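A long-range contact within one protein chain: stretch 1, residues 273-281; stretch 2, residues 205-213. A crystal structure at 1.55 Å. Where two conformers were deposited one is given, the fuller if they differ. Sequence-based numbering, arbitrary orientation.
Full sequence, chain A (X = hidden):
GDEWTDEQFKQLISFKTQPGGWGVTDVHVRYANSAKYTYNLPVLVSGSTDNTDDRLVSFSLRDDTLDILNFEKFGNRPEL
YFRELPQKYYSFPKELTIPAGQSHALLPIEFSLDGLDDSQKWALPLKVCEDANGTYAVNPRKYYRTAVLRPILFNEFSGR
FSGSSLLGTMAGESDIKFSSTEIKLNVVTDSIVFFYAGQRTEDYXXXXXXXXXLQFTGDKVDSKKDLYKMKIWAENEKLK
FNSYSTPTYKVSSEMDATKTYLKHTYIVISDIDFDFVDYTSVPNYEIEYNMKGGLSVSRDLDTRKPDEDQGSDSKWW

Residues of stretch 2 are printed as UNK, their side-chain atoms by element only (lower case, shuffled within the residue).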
# COMPACT_ATOMS: atom_id res chain seq x y z
N ASP A 273 -8.70 -16.85 16.98
CA ASP A 273 -8.88 -16.80 18.43
C ASP A 273 -7.51 -16.78 19.07
O ASP A 273 -6.84 -17.81 19.11
CB ASP A 273 -9.73 -17.99 18.95
CG ASP A 273 -10.11 -17.92 20.42
OD1 ASP A 273 -9.50 -17.12 21.16
OD2 ASP A 273 -11.03 -18.65 20.81
N PHE A 274 -7.06 -15.59 19.51
CA PHE A 274 -5.75 -15.54 20.14
C PHE A 274 -5.67 -14.53 21.23
O PHE A 274 -6.23 -13.43 21.14
CB PHE A 274 -4.62 -15.26 19.11
CG PHE A 274 -4.73 -13.92 18.39
CD1 PHE A 274 -4.16 -12.76 18.94
CD2 PHE A 274 -5.41 -13.80 17.19
CE1 PHE A 274 -4.25 -11.52 18.28
CE2 PHE A 274 -5.47 -12.57 16.52
CZ PHE A 274 -4.90 -11.43 17.08
N ASP A 275 -4.87 -14.87 22.25
CA ASP A 275 -4.51 -13.93 23.29
C ASP A 275 -3.27 -13.16 22.87
O ASP A 275 -2.41 -13.70 22.17
CB ASP A 275 -4.22 -14.65 24.63
CG ASP A 275 -5.40 -15.26 25.33
OD1 ASP A 275 -6.57 -14.86 25.03
OD2 ASP A 275 -5.18 -16.07 26.26
N PHE A 276 -3.14 -11.92 23.36
CA PHE A 276 -1.94 -11.11 23.17
C PHE A 276 -1.94 -10.08 24.25
O PHE A 276 -2.97 -9.81 24.87
CB PHE A 276 -1.86 -10.48 21.78
CG PHE A 276 -2.76 -9.28 21.64
CD1 PHE A 276 -4.12 -9.44 21.36
CD2 PHE A 276 -2.25 -7.99 21.80
CE1 PHE A 276 -4.96 -8.32 21.29
CE2 PHE A 276 -3.10 -6.88 21.76
CZ PHE A 276 -4.44 -7.05 21.49
N VAL A 277 -0.77 -9.46 24.45
CA VAL A 277 -0.62 -8.44 25.48
C VAL A 277 -0.33 -7.09 24.83
O VAL A 277 0.51 -7.02 23.92
CB VAL A 277 0.53 -8.88 26.44
CG1 VAL A 277 0.86 -7.78 27.44
CG2 VAL A 277 0.19 -10.18 27.15
N ASP A 278 -0.98 -6.04 25.32
CA ASP A 278 -0.69 -4.67 24.94
C ASP A 278 0.23 -4.16 26.05
O ASP A 278 -0.23 -3.92 27.17
CB ASP A 278 -1.97 -3.84 24.81
CG ASP A 278 -1.71 -2.38 24.51
OD1 ASP A 278 -0.56 -1.89 24.77
OD2 ASP A 278 -2.64 -1.70 24.03
N TYR A 279 1.54 -4.08 25.78
CA TYR A 279 2.49 -3.67 26.81
C TYR A 279 3.01 -2.24 26.57
O TYR A 279 4.01 -1.85 27.16
CB TYR A 279 3.66 -4.71 26.86
CG TYR A 279 4.46 -4.79 25.57
CD1 TYR A 279 4.02 -5.56 24.50
CD2 TYR A 279 5.68 -4.11 25.44
CE1 TYR A 279 4.73 -5.60 23.30
CE2 TYR A 279 6.42 -4.19 24.26
CZ TYR A 279 5.95 -4.94 23.20
OH TYR A 279 6.66 -5.00 22.02
N THR A 280 2.34 -1.46 25.66
CA THR A 280 2.86 -0.13 25.34
C THR A 280 1.82 0.99 25.45
O THR A 280 2.25 2.14 25.54
CB THR A 280 3.47 -0.13 23.91
OG1 THR A 280 2.49 -0.61 22.98
CG2 THR A 280 4.73 -1.00 23.79
N SER A 281 0.50 0.70 25.40
CA SER A 281 -0.53 1.77 25.48
C SER A 281 -0.57 2.48 26.81
O SER A 281 -0.80 3.70 26.85
CB SER A 281 -1.93 1.21 25.25
OG SER A 281 -2.10 0.82 23.91
N UNK A 205 2.64 4.54 16.12
CA UNK A 205 4.08 4.46 16.26
C UNK A 205 4.55 3.05 16.65
O UNK A 205 5.59 2.60 16.15
c UNK A 205 6.05 5.60 17.40
o UNK A 205 5.73 7.38 18.94
o UNK A 205 7.69 6.37 18.93
c UNK A 205 6.53 6.52 18.50
c UNK A 205 4.54 5.46 17.31
N UNK A 206 3.81 2.35 17.55
CA UNK A 206 4.27 1.03 18.01
C UNK A 206 3.75 -0.14 17.16
O UNK A 206 3.87 -1.29 17.59
c UNK A 206 2.34 0.75 19.72
o UNK A 206 1.57 0.65 18.70
c UNK A 206 3.84 0.82 19.49
o UNK A 206 1.92 0.82 20.89
N UNK A 207 3.22 0.14 15.94
CA UNK A 207 2.53 -0.91 15.18
C UNK A 207 3.35 -2.18 14.92
O UNK A 207 2.79 -3.27 14.97
n UNK A 207 5.10 2.64 10.00
c UNK A 207 1.98 -0.35 13.87
n UNK A 207 3.42 1.28 10.77
c UNK A 207 3.04 0.09 12.88
c UNK A 207 4.23 2.31 10.94
c UNK A 207 2.41 0.87 11.75
n UNK A 207 4.13 3.07 12.04
N UNK A 208 4.68 -2.08 14.62
CA UNK A 208 5.43 -3.32 14.32
C UNK A 208 5.35 -4.33 15.48
O UNK A 208 5.34 -5.52 15.25
c UNK A 208 6.95 -2.22 12.65
c UNK A 208 6.90 -3.00 13.98
c UNK A 208 7.75 -4.30 13.91
c UNK A 208 8.45 -1.67 12.31
N UNK A 209 5.27 -3.84 16.73
CA UNK A 209 5.18 -4.74 17.89
C UNK A 209 3.93 -5.62 17.90
O UNK A 209 3.88 -6.58 18.66
n UNK A 209 6.19 -1.90 19.97
c UNK A 209 6.36 -3.04 19.33
c UNK A 209 5.13 -3.89 19.17
o UNK A 209 7.46 -3.47 18.99
N UNK A 210 2.90 -5.21 17.11
CA UNK A 210 1.58 -5.85 17.15
C UNK A 210 1.26 -6.61 15.87
O UNK A 210 0.12 -6.98 15.65
c UNK A 210 1.48 -3.15 19.14
c UNK A 210 0.71 -4.29 18.88
c UNK A 210 1.80 -2.78 20.45
c UNK A 210 1.34 -3.55 21.51
c UNK A 210 0.26 -5.03 19.97
c UNK A 210 0.49 -4.78 17.47
c UNK A 210 0.58 -4.68 21.27
o UNK A 210 1.66 -3.20 22.80
N UNK A 211 2.26 -6.85 15.04
CA UNK A 211 2.05 -7.59 13.79
C UNK A 211 1.63 -9.05 14.03
O UNK A 211 2.27 -9.81 14.78
c UNK A 211 5.17 -7.09 10.50
n UNK A 211 6.58 -7.12 10.00
c UNK A 211 5.02 -6.15 11.69
c UNK A 211 3.62 -6.23 12.31
c UNK A 211 3.34 -7.59 12.97
N UNK A 212 0.54 -9.44 13.36
CA UNK A 212 0.04 -10.82 13.39
C UNK A 212 0.00 -11.29 11.95
O UNK A 212 -0.64 -10.65 11.10
c UNK A 212 -1.26 -10.49 15.54
c UNK A 212 -1.85 -12.38 13.97
c UNK A 212 -1.34 -10.94 14.07
N UNK A 213 0.71 -12.38 11.66
CA UNK A 213 0.83 -12.90 10.32
C UNK A 213 -0.23 -13.94 10.04
O UNK A 213 -0.58 -14.73 10.92
c UNK A 213 4.99 -11.28 11.51
c UNK A 213 3.38 -12.57 10.20
c UNK A 213 3.89 -11.98 9.05
c UNK A 213 3.94 -12.23 11.43
c UNK A 213 5.49 -10.72 10.35
c UNK A 213 2.21 -13.53 10.12
c UNK A 213 4.95 -11.06 9.12
O HOH W 1 9.08 -4.03 21.90

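Position 205 carries three side-chain carbons in an unbranched run, the third bearing two oxygens. This extended side chain is out of reach of stretch 1, and the residue is Glu 205. Position 206 has the same ending on a shorter arm: two carbons, the second carrying two oxygens. Its CA-to-CB bond points toward stretch 1, and one carboxylate oxygen lies 2.6 Å from OG1 of Thr 280. This is Asp 206, and the short distance is a hydrogen bond donated by Thr 280 OG1 to Asp 206 OD2.

At position 207 three carbons lead to a nitrogen and then to a carbon with two more nitrogens, a guanidinium group out of reach of stretch 1; this is Arg 207. Position 208 has four carbons, forked at the first, with one arm two carbons long. Likewise remote from stretch 1, it is Ile 208.

Position 209 shows two carbons, the second bearing one oxygen and one nitrogen. This second carbon lies 3.3 Å from Tyr 279 OH, and the carboxamide identifies Asn 209. The amide oxygen does not bond directly to that hydroxyl; instead a water lies between them, its O 2.6 Å from Tyr 279 OH and weakly hydrogen-bonded to Asn 209 OD1 at 3.4 Å.

Position 210 has one carbon followed by a six-carbon ring bearing an oxygen. The CA-to-CB bond points sideways, yet the ring reaches the other stretch, and its oxygen comes within 2.7 Å of Thr 280 OG1. This is Tyr 210. Its OH donates to Thr 280 OG1 and accepts a weak bond from Tyr 279 N at 3.1 Å. The ring edge meets the backbone, with Tyr 210 CE1 3.5 Å from Val 277 O, while Tyr 210 CD1 packs 4.2 Å from Phe 276 CE2.

Position 211 is a row of four carbons ending in nitrogen, out of reach of stretch 1: Lys 211. Position 212 has one carbon carrying two others, one of them 4.1 Å from Phe 274 CZ; it is Val 212, and the contacting atom is CG2. Position 213, one carbon and a plain six-carbon ring, makes no contact here and is Phe 213.

The contact thus joins apolar packing by Phe 274 and Phe 276 to a polar network centred on Tyr 210. Thr 280 OG1 accepts from Tyr 210 OH and donates to Asp 206 OD2, so one hydroxyl relays a chain of hydrogen bonds. Asp 278 OD1 accepts from Thr 280 N (3.1 Å) and Ser 281 N (2.9 Å).

Stretch 2, residues 205-213: EDRINYKVF
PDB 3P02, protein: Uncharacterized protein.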